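Local coordinates for protein sialidase B (Streptococcus pneumoniae serotype 4, PDB 4XJW) that hydrolyses alpha-linked terminal sialic acids from oligosaccharides, glycoproteins and glycolipids as a family 33 glycoside hydrolase, at residues 209-214 against 647-652; 616-621 against 626-631; 220-225 against 301-306. The protein carries 1 engineered substitution. One frame throughout, in Å; residues are numbered along the deposited sequence.

Contact 1: residues 209-214 against 647-652; sequences PTLYTL and VQYIDL. With OPX ((1s,3R,4S)-1-[(cyclohexylamino)methyl]-3,4-dihydroxycyclopentanesulfonic acid), chain B.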
loop_
_atom_site.group_PDB
_atom_site.type_symbol
_atom_site.label_atom_id
_atom_site.label_comp_id
_atom_site.label_asym_id
_atom_site.label_seq_id
_atom_site.Cartn_x
_atom_site.Cartn_y
_atom_site.Cartn_z
ATOM N N PRO A 209 1.356 -3.654 -2.993
ATOM C CA PRO A 209 0.639 -4.923 -3.182
ATOM C C PRO A 209 1.187 -5.725 -4.350
ATOM O O PRO A 209 1.693 -5.158 -5.330
ATOM C CB PRO A 209 -0.770 -4.463 -3.540
ATOM C CG PRO A 209 -0.569 -3.109 -4.186
ATOM C CD PRO A 209 0.554 -2.490 -3.415
ATOM N N THR A 210 1.049 -7.047 -4.259
ATOM C CA THR A 210 1.359 -7.956 -5.361
ATOM C C THR A 210 0.217 -8.966 -5.501
ATOM O O THR A 210 -0.560 -9.177 -4.559
ATOM C CB THR A 210 2.700 -8.707 -5.182
ATOM O OG1 THR A 210 2.512 -9.830 -4.312
ATOM C CG2 THR A 210 3.798 -7.778 -4.617
ATOM N N LEU A 211 0.106 -9.551 -6.694
ATOM C CA LEU A 211 -0.826 -10.656 -6.968
ATOM C C LEU A 211 -0.156 -11.612 -7.930
ATOM O O LEU A 211 0.595 -11.197 -8.792
ATOM C CB LEU A 211 -2.107 -10.122 -7.624
ATOM C CG LEU A 211 -3.115 -9.322 -6.804
ATOM C CD1 LEU A 211 -4.192 -8.724 -7.713
ATOM C CD2 LEU A 211 -3.731 -10.185 -5.715
ATOM N N TYR A 212 -0.448 -12.900 -7.802
ATOM C CA TYR A 212 0.121 -13.896 -8.693
ATOM C C TYR A 212 -0.801 -15.103 -8.699
ATOM O O TYR A 212 -1.247 -15.561 -7.639
ATOM C CB TYR A 212 1.499 -14.323 -8.189
ATOM C CG TYR A 212 2.332 -15.103 -9.186
ATOM C CD1 TYR A 212 2.105 -16.460 -9.412
ATOM C CD2 TYR A 212 3.350 -14.489 -9.887
ATOM C CE1 TYR A 212 2.879 -17.176 -10.315
ATOM C CE2 TYR A 212 4.130 -15.190 -10.787
ATOM C CZ TYR A 212 3.895 -16.529 -10.995
ATOM O OH TYR A 212 4.682 -17.207 -11.898
ATOM N N THR A 213 -1.082 -15.621 -9.888
ATOM C CA THR A 213 -1.994 -16.756 -10.022
ATOM C C THR A 213 -1.173 -18.032 -10.141
ATOM O O THR A 213 -0.404 -18.205 -11.088
ATOM C CB THR A 213 -2.892 -16.585 -11.244
ATOM O OG1 THR A 213 -3.622 -15.359 -11.113
ATOM C CG2 THR A 213 -3.872 -17.751 -11.374
ATOM N N LEU A 214 -1.346 -18.912 -9.157
ATOM C CA LEU A 214 -0.615 -20.178 -9.098
ATOM C C LEU A 214 -1.249 -21.224 -10.010
ATOM O O LEU A 214 -2.411 -21.095 -10.427
ATOM C CB LEU A 214 -0.539 -20.697 -7.652
ATOM C CG LEU A 214 0.059 -19.698 -6.650
ATOM C CD1 LEU A 214 0.020 -20.310 -5.246
ATOM C CD2 LEU A 214 1.483 -19.347 -7.040
ATOM N N VAL A 647 -5.437 0.171 0.503
ATOM C CA VAL A 647 -5.063 -0.886 -0.445
ATOM C C VAL A 647 -6.292 -1.787 -0.576
ATOM O O VAL A 647 -6.731 -2.414 0.391
ATOM C CB VAL A 647 -3.845 -1.703 0.021
ATOM C CG1 VAL A 647 -3.540 -2.843 -0.969
ATOM C CG2 VAL A 647 -2.610 -0.796 0.160
ATOM N N GLN A 648 -6.867 -1.789 -1.773
ATOM C CA GLN A 648 -8.164 -2.411 -2.030
ATOM C C GLN A 648 -8.128 -3.297 -3.262
ATOM O O GLN A 648 -7.308 -3.106 -4.157
ATOM C CB GLN A 648 -9.214 -1.310 -2.207
ATOM C CG GLN A 648 -9.373 -0.442 -0.971
ATOM C CD GLN A 648 -10.385 0.664 -1.123
ATOM O OE1 GLN A 648 -10.959 0.866 -2.190
ATOM N NE2 GLN A 648 -10.602 1.410 -0.031
ATOM N N TYR A 649 -9.026 -4.281 -3.283
ATOM C CA TYR A 649 -9.081 -5.299 -4.336
ATOM C C TYR A 649 -10.398 -5.209 -5.109
ATOM O O TYR A 649 -11.488 -5.161 -4.511
ATOM C CB TYR A 649 -8.956 -6.698 -3.711
ATOM C CG TYR A 649 -9.114 -7.833 -4.717
ATOM C CD1 TYR A 649 -8.057 -8.197 -5.533
ATOM C CD2 TYR A 649 -10.322 -8.524 -4.851
ATOM C CE1 TYR A 649 -8.187 -9.231 -6.461
ATOM C CE2 TYR A 649 -10.463 -9.564 -5.785
ATOM C CZ TYR A 649 -9.383 -9.904 -6.584
ATOM O OH TYR A 649 -9.482 -10.914 -7.520
ATOM N N ILE A 650 -10.301 -5.210 -6.436
ATOM C CA ILE A 650 -11.491 -5.269 -7.284
ATOM C C ILE A 650 -11.377 -6.401 -8.307
ATOM O O ILE A 650 -10.275 -6.853 -8.627
ATOM C CB ILE A 650 -11.764 -3.941 -8.012
ATOM C CG1 ILE A 650 -10.575 -3.559 -8.902
ATOM C CG2 ILE A 650 -12.077 -2.819 -7.010
ATOM C CD1 ILE A 650 -10.840 -2.381 -9.821
ATOM N N ASP A 651 -12.529 -6.825 -8.825
ATOM C CA ASP A 651 -12.616 -7.852 -9.854
ATOM C C ASP A 651 -13.206 -7.226 -11.118
ATOM O O ASP A 651 -14.267 -6.601 -11.060
ATOM C CB ASP A 651 -13.521 -8.993 -9.357
ATOM C CG ASP A 651 -13.693 -10.107 -10.379
ATOM O OD1 ASP A 651 -14.504 -9.940 -11.320
ATOM O OD2 ASP A 651 -13.035 -11.156 -10.223
ATOM N N LEU A 652 -12.520 -7.380 -12.246
ATOM C CA LEU A 652 -13.004 -6.844 -13.512
ATOM C C LEU A 652 -13.089 -7.934 -14.572
ATOM O O LEU A 652 -12.362 -8.934 -14.519
ATOM C CB LEU A 652 -12.096 -5.721 -13.997
ATOM C CG LEU A 652 -12.062 -4.463 -13.123
ATOM C CD1 LEU A 652 -10.909 -3.554 -13.542
ATOM C CD2 LEU A 652 -13.386 -3.740 -13.205
HETATM C CAF OPX B . -5.407 -18.275 -16.517
HETATM C CAG OPX B . -4.459 -19.347 -16.972
HETATM C CAH OPX B . -4.932 -17.671 -15.235
HETATM C CAI OPX B . -3.067 -18.805 -17.112
HETATM C CAJ OPX B . -3.534 -17.134 -15.340
HETATM C CAK OPX B . -0.567 -17.325 -14.815
HETATM C CAL OPX B . 0.548 -15.085 -15.348
HETATM C CAM OPX B . 1.289 -16.305 -13.423
HETATM C CAO OPX B . 1.229 -14.180 -14.388
HETATM C CAP OPX B . 1.076 -14.838 -13.085
HETATM C CAQ OPX B . -2.583 -18.199 -15.832
HETATM C CAR OPX B . 0.743 -16.480 -14.832
HETATM N NAN OPX B . -1.245 -17.638 -16.083
HETATM O OAA OPX B . 1.373 -17.470 -17.213
HETATM O OAB OPX B . 3.164 -16.455 -15.923
HETATM O OAC OPX B . 0.677 -12.909 -14.403
HETATM O OAD OPX B . -0.176 -14.685 -12.555
HETATM O OAE OPX B . 2.295 -18.592 -15.257
HETATM S SAS OPX B . 1.959 -17.299 -15.864
#
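The Thr-213 backbone N–H points almost straight at the ligand hydroxyl OAD of OPX, with N to OAD at 3.0 Å and an angle of 166° at the hydrogen. This same threonine uses its own hydroxyl for the protein: Thr-213 OG1 bonds to Glu-620 O and Thr-619 OG1, which probably helps to hold the strand end beside the inhibitor, while its methyl CG2 lies 4.0 Å from OPX CAJ on the cyclohexyl ring. Tyr-212 supplies a flat apolar floor. With CG anti to the backbone nitrogen (chi1 -166°), its ring turns one face to the cyclopentane, and OPX CAP sits 3.7 Å above the plane, over the ring centre. An aromatic suits this place because it covers a saturated ring broadly and keeps a phenol OH at its far end, which makes a weak bond to Glu-294 N.

Across to 647-652 the contact is purely apolar. Pro-209 CB meets Val-647 CG1 at 4.1 Å, a rigid ring against a compact branched side chain. Leu-211 brings the tip of one branch, CD1, to the edge of the Tyr-649 ring near its plane, 4.2 Å from CE1. Tyr-649 also meets Trp-251 of the first BNR repeat edge-to-face. Leu-629 of strand 626-631 touches all four of these side chains and so completes the cluster. Strand 205-213, paired with 219-226, thus packs on the outer strand 647-652 of the last sheet, with 626-631 alongside.

Contact 2: residues 616-621 against 626-631; sequences SAITEL and IGVLFE. With OPX ((1s,3R,4S)-1-[(cyclohexylamino)methyl]-3,4-dihydroxycyclopentanesulfonic acid), chain B.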
loop_
_atom_site.group_PDB
_atom_site.type_symbol
_atom_site.label_atom_id
_atom_site.label_comp_id
_atom_site.label_asym_id
_atom_site.label_seq_id
_atom_site.Cartn_x
_atom_site.Cartn_y
_atom_site.Cartn_z
ATOM N N SER A 616 0.263 -0.747 -7.853
ATOM C CA SER A 616 -0.794 -1.674 -8.192
ATOM C C SER A 616 -0.286 -3.053 -8.544
ATOM O O SER A 616 0.873 -3.261 -8.912
ATOM C CB SER A 616 -1.627 -1.109 -9.341
ATOM O OG SER A 616 -0.872 -1.122 -10.547
ATOM N N ALA A 617 -1.203 -4.009 -8.419
ATOM C CA ALA A 617 -0.958 -5.393 -8.773
ATOM C C ALA A 617 -2.116 -5.877 -9.634
ATOM O O ALA A 617 -3.293 -5.647 -9.302
ATOM C CB ALA A 617 -0.828 -6.229 -7.503
ATOM N N ILE A 618 -1.794 -6.541 -10.745
ATOM C CA ILE A 618 -2.832 -7.165 -11.557
ATOM C C ILE A 618 -2.534 -8.623 -11.871
ATOM O O ILE A 618 -1.384 -9.019 -12.068
ATOM C CB ILE A 618 -3.117 -6.383 -12.861
ATOM C CG1 ILE A 618 -1.854 -6.232 -13.716
ATOM C CG2 ILE A 618 -3.761 -5.019 -12.548
ATOM C CD1 ILE A 618 -2.161 -5.642 -15.093
ATOM N N THR A 619 -3.578 -9.434 -11.908
ATOM C CA THR A 619 -3.394 -10.807 -12.347
ATOM C C THR A 619 -4.652 -11.332 -12.996
ATOM O O THR A 619 -5.759 -10.926 -12.642
ATOM C CB THR A 619 -2.883 -11.721 -11.204
ATOM O OG1 THR A 619 -2.250 -12.870 -11.772
ATOM C CG2 THR A 619 -4.021 -12.163 -10.251
ATOM N N GLU A 620 -4.471 -12.218 -13.971
ATOM C CA GLU A 620 -5.596 -12.934 -14.545
ATOM C C GLU A 620 -5.980 -14.039 -13.590
ATOM O O GLU A 620 -5.163 -14.898 -13.247
ATOM C CB GLU A 620 -5.238 -13.508 -15.918
ATOM C CG GLU A 620 -6.407 -14.223 -16.585
ATOM C CD GLU A 620 -6.078 -14.730 -17.970
ATOM O OE1 GLU A 620 -4.945 -14.506 -18.448
ATOM O OE2 GLU A 620 -6.960 -15.383 -18.578
ATOM N N LEU A 621 -7.223 -13.985 -13.134
ATOM C CA LEU A 621 -7.776 -15.027 -12.281
ATOM C C LEU A 621 -8.026 -16.262 -13.143
ATOM O O LEU A 621 -8.139 -16.160 -14.381
ATOM C CB LEU A 621 -9.057 -14.529 -11.605
ATOM C CG LEU A 621 -8.830 -13.186 -10.895
ATOM C CD1 LEU A 621 -10.131 -12.549 -10.468
ATOM C CD2 LEU A 621 -7.897 -13.349 -9.703
ATOM N N ILE A 626 -10.063 -10.368 -14.270
ATOM C CA ILE A 626 -8.847 -9.678 -13.873
ATOM C C ILE A 626 -9.010 -9.207 -12.437
ATOM O O ILE A 626 -10.004 -8.562 -12.101
ATOM C CB ILE A 626 -8.606 -8.452 -14.757
ATOM C CG1 ILE A 626 -8.539 -8.832 -16.240
ATOM C CG2 ILE A 626 -7.331 -7.741 -14.318
ATOM C CD1 ILE A 626 -7.420 -9.790 -16.613
ATOM N N GLY A 627 -8.064 -9.567 -11.580
ATOM C CA GLY A 627 -8.029 -9.033 -10.229
ATOM C C GLY A 627 -7.020 -7.902 -10.135
ATOM O O GLY A 627 -5.923 -7.996 -10.699
ATOM N N VAL A 628 -7.403 -6.830 -9.442
ATOM C CA VAL A 628 -6.543 -5.656 -9.256
ATOM C C VAL A 628 -6.490 -5.355 -7.760
ATOM O O VAL A 628 -7.523 -5.186 -7.121
ATOM C CB VAL A 628 -7.066 -4.423 -10.028
ATOM C CG1 VAL A 628 -6.067 -3.282 -9.946
ATOM C CG2 VAL A 628 -7.348 -4.763 -11.488
ATOM N N LEU A 629 -5.286 -5.346 -7.200
ATOM C CA LEU A 629 -5.063 -4.934 -5.823
ATOM C C LEU A 629 -4.195 -3.685 -5.898
ATOM O O LEU A 629 -3.084 -3.725 -6.421
ATOM C CB LEU A 629 -4.355 -6.036 -5.037
ATOM C CG LEU A 629 -4.090 -5.754 -3.564
ATOM C CD1 LEU A 629 -5.405 -5.607 -2.816
ATOM C CD2 LEU A 629 -3.244 -6.875 -2.964
ATOM N N PHE A 630 -4.709 -2.572 -5.397
ATOM C CA PHE A 630 -4.022 -1.307 -5.643
ATOM C C PHE A 630 -4.134 -0.324 -4.492
ATOM O O PHE A 630 -5.072 -0.388 -3.676
ATOM C CB PHE A 630 -4.568 -0.660 -6.920
ATOM C CG PHE A 630 -6.002 -0.205 -6.808
ATOM C CD1 PHE A 630 -7.051 -1.104 -6.980
ATOM C CD2 PHE A 630 -6.300 1.128 -6.530
ATOM C CE1 PHE A 630 -8.385 -0.688 -6.873
ATOM C CE2 PHE A 630 -7.623 1.549 -6.436
ATOM C CZ PHE A 630 -8.660 0.651 -6.603
ATOM N N GLU A 631 -3.181 0.608 -4.454
ATOM C CA GLU A 631 -3.192 1.690 -3.496
ATOM C C GLU A 631 -4.162 2.758 -3.982
ATOM O O GLU A 631 -3.855 3.498 -4.914
ATOM C CB GLU A 631 -1.769 2.255 -3.367
ATOM C CG GLU A 631 -0.776 1.272 -2.716
ATOM C CD GLU A 631 0.660 1.768 -2.739
ATOM O OE1 GLU A 631 0.979 2.721 -3.495
ATOM O OE2 GLU A 631 1.474 1.225 -1.957
HETATM C CAF OPX B . -5.407 -18.275 -16.517
HETATM C CAG OPX B . -4.459 -19.347 -16.972
HETATM C CAH OPX B . -4.932 -17.671 -15.235
HETATM C CAI OPX B . -3.067 -18.805 -17.112
HETATM C CAJ OPX B . -3.534 -17.134 -15.340
HETATM C CAK OPX B . -0.567 -17.325 -14.815
HETATM C CAL OPX B . 0.548 -15.085 -15.348
HETATM C CAM OPX B . 1.289 -16.305 -13.423
HETATM C CAO OPX B . 1.229 -14.180 -14.388
HETATM C CAP OPX B . 1.076 -14.838 -13.085
HETATM C CAQ OPX B . -2.583 -18.199 -15.832
HETATM C CAR OPX B . 0.743 -16.480 -14.832
HETATM N NAN OPX B . -1.245 -17.638 -16.083
HETATM O OAA OPX B . 1.373 -17.470 -17.213
HETATM O OAB OPX B . 3.164 -16.455 -15.923
HETATM O OAC OPX B . 0.677 -12.909 -14.403
HETATM O OAD OPX B . -0.176 -14.685 -12.555
HETATM O OAE OPX B . 2.295 -18.592 -15.257
HETATM S SAS OPX B . 1.959 -17.299 -15.864
#
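Leu-621, just past the end of its strand, folds its side chain back over the partner strand at Gly-627, bringing CG to 3.8 Å from Gly-627 N. Its first torsion (chi1 -52°) sets CG anti to the carbonyl carbon and directs it back toward Gly-627; a residue without a side chain lets the leucine lie close on the backbone. Beneath it, the strands are antiparallel, their axes 175° apart. Thr-619 and Gly-627 exchange two backbone bonds, and so do Ala-617 and Leu-629. Between them, on the other face, Ile-618 and Val-628 stand side by side, CG2 to CG2 at 3.7 Å, branched residues well suited to an extended chain.

Thr-619 OG1 accepts a weak hydrogen bond from OPX OAD at 2.9 Å, its stronger partner being Thr-213. Glu-620 stretches along the inhibitor, its CD 3.9 Å from OPX CAF of the cyclohexyl ring, while OE2 is held by Ser-561 and His-624. This is a beta hairpin of a sialidase propeller blade; its first strand follows directly on Tyr-615, the probable nucleophile, and runs to the inhibitor pocket at the turn end.

Contact 3: residues 220-225 against 301-306; sequences LSSIDA and TILLAD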
loop_
_atom_site.group_PDB
_atom_site.type_symbol
_atom_site.label_atom_id
_atom_site.label_comp_id
_atom_site.label_asym_id
_atom_site.label_seq_id
_atom_site.Cartn_x
_atom_site.Cartn_y
_atom_site.Cartn_z
ATOM N N LEU A 220 -2.324 -15.734 -5.015
ATOM C CA LEU A 220 -1.512 -15.337 -3.863
ATOM C C LEU A 220 -1.255 -13.836 -3.924
ATOM O O LEU A 220 -1.082 -13.263 -5.012
ATOM C CB LEU A 220 -0.177 -16.083 -3.876
ATOM C CG LEU A 220 0.796 -15.905 -2.703
ATOM C CD1 LEU A 220 0.138 -16.385 -1.420
ATOM C CD2 LEU A 220 2.112 -16.651 -2.956
ATOM N N SER A 221 -1.261 -13.194 -2.760
ATOM C CA SER A 221 -0.929 -11.768 -2.671
ATOM C C SER A 221 0.102 -11.557 -1.589
ATOM O O SER A 221 0.020 -12.149 -0.522
ATOM C CB SER A 221 -2.190 -10.945 -2.359
ATOM O OG SER A 221 -1.886 -9.568 -2.102
ATOM N N SER A 222 1.084 -10.704 -1.867
ATOM C CA SER A 222 1.985 -10.225 -0.814
ATOM C C SER A 222 1.900 -8.711 -0.674
ATOM O O SER A 222 1.347 -8.026 -1.546
ATOM C CB SER A 222 3.434 -10.681 -1.022
ATOM O OG SER A 222 4.006 -10.142 -2.196
ATOM N N ILE A 223 2.424 -8.203 0.439
ATOM C CA ILE A 223 2.261 -6.797 0.795
ATOM C C ILE A 223 3.304 -6.406 1.826
ATOM O O ILE A 223 3.811 -7.260 2.559
ATOM C CB ILE A 223 0.827 -6.548 1.352
ATOM C CG1 ILE A 223 0.479 -5.061 1.376
ATOM C CG2 ILE A 223 0.673 -7.058 2.771
ATOM C CD1 ILE A 223 -0.569 -4.689 0.426
ATOM N N ASP A 224 3.649 -5.122 1.848
ATOM C CA ASP A 224 4.363 -4.527 2.976
ATOM C C ASP A 224 3.346 -4.245 4.074
ATOM O O ASP A 224 2.409 -3.477 3.858
ATOM C CB ASP A 224 4.951 -3.165 2.589
ATOM C CG ASP A 224 6.245 -3.241 1.790
ATOM O OD1 ASP A 224 6.528 -4.224 1.078
ATOM O OD2 ASP A 224 6.981 -2.230 1.856
ATOM N N ALA A 225 3.528 -4.875 5.232
ATOM C CA ALA A 225 2.771 -4.569 6.429
ATOM C C ALA A 225 3.607 -3.484 7.121
ATOM O O ALA A 225 4.670 -3.775 7.670
ATOM C CB ALA A 225 2.643 -5.811 7.306
ATOM N N THR A 301 6.642 -21.931 -4.422
ATOM C CA THR A 301 6.410 -20.517 -4.657
ATOM C C THR A 301 7.606 -19.811 -4.059
ATOM O O THR A 301 8.066 -20.169 -2.968
ATOM C CB THR A 301 5.120 -20.037 -3.967
ATOM O OG1 THR A 301 4.020 -20.837 -4.410
ATOM C CG2 THR A 301 4.838 -18.587 -4.298
ATOM N N ILE A 302 8.126 -18.824 -4.780
ATOM C CA ILE A 302 9.312 -18.105 -4.349
ATOM C C ILE A 302 9.011 -16.619 -4.172
ATOM O O ILE A 302 8.449 -15.982 -5.060
ATOM C CB ILE A 302 10.454 -18.319 -5.341
ATOM C CG1 ILE A 302 10.811 -19.808 -5.396
ATOM C CG2 ILE A 302 11.647 -17.455 -4.979
ATOM C CD1 ILE A 302 11.852 -20.151 -6.439
ATOM N N LEU A 303 9.372 -16.071 -3.016
ATOM C CA LEU A 303 9.142 -14.654 -2.743
ATOM C C LEU A 303 10.456 -13.962 -2.421
ATOM O O LEU A 303 11.240 -14.445 -1.598
ATOM C CB LEU A 303 8.115 -14.488 -1.603
ATOM C CG LEU A 303 7.715 -13.073 -1.143
ATOM C CD1 LEU A 303 6.308 -13.072 -0.565
ATOM C CD2 LEU A 303 8.669 -12.535 -0.087
ATOM N N LEU A 304 10.701 -12.842 -3.089
ATOM C CA LEU A 304 11.875 -12.031 -2.796
ATOM C C LEU A 304 11.444 -10.706 -2.153
ATOM O O LEU A 304 10.324 -10.244 -2.365
ATOM C CB LEU A 304 12.702 -11.774 -4.066
ATOM C CG LEU A 304 13.767 -12.804 -4.448
ATOM C CD1 LEU A 304 13.177 -14.187 -4.644
ATOM C CD2 LEU A 304 14.501 -12.351 -5.703
ATOM N N ALA A 305 12.329 -10.105 -1.362
ATOM C CA ALA A 305 12.112 -8.756 -0.821
ATOM C C ALA A 305 13.443 -8.086 -0.516
ATOM O O ALA A 305 14.447 -8.764 -0.330
ATOM C CB ALA A 305 11.237 -8.799 0.443
ATOM N N ASP A 306 13.457 -6.762 -0.451
ATOM C CA ASP A 306 14.653 -6.089 0.051
ATOM C C ASP A 306 14.722 -6.287 1.558
ATOM O O ASP A 306 13.684 -6.324 2.227
ATOM C CB ASP A 306 14.618 -4.581 -0.190
ATOM C CG ASP A 306 14.444 -4.191 -1.652
ATOM O OD1 ASP A 306 14.850 -4.944 -2.556
ATOM O OD2 ASP A 306 13.907 -3.079 -1.877
#
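Thr-301 starts the contact by meeting Leu-220 tip to tip, its methyl CG2 3.6 Å from Leu-220 CD2. In the threonine, a chi1 of -56° puts OG1 beside the backbone nitrogen and turns CG2, anti to that nitrogen, to the leucine. Leu-220 answers with an extended first torsion (chi1 -175°) that carries its branch point out from the strand. A residue that is part methyl, part hydroxyl fits here: the methyl joins the apolar layer, which also includes Ile-292 and Trp-433, the latter from the second BNR repeat.

Ile-302 points away from 220-225, as the alternation of a strand requires, and rests on Met-423 and Thr-425 of strand 420-426.

Leu-303 turns back toward the first segment. Its CD1 comes 3.8 Å from Ser-222 CB and passes alongside the hydroxyl rather than bonding to it. The serine's small side chain accommodates the long leucine, whereas its OG is engaged by Thr-210 OG1 and Ser-290 OG. The hydroxyl is thus satisfied by two neighbouring hydroxyls, and it is chiefly CB that faces the leucine.

Ala-305 again points toward 220-225, but its short methyl does not reach across, and the contact fades out there.

The backbones stay well apart throughout: Leu-220 CA lies 9.5 Å from Thr-301 CA. Ser-222 CA is 8.6 Å from Leu-303 CA, the spacing of stacked sheets rather than of paired strands. With no hydrogen bond between the segments, this is face-to-face packing of neighbouring blades, as in the six-bladed beta-propeller of sialidases.

In the fold
Contacts 1 and 2 have centres about 3 Å apart and share both a sheet and the inhibitor: strand 626-631 pairs with 647-652, Leu-652 O lying 2.7 Å from Ile-626 N. Contact 3 lies about 13 Å from contact 1 and about 14 Å from contact 2, joined to contact 1 through the pairing of 205-213 with 219-226 and through Ser-221 OG, 2.8 Å from the backbone Thr-210 O. The side chain of Pro-209 comes within about 4 Å of Tyr-615, the probable nucleophile, yet Pro-209 CB is 13.6 Å from OPX OAD. Contacts 1 and 2 thus span from the catalytic end to a separate inhibitor pocket, consistent with allosteric inhibition.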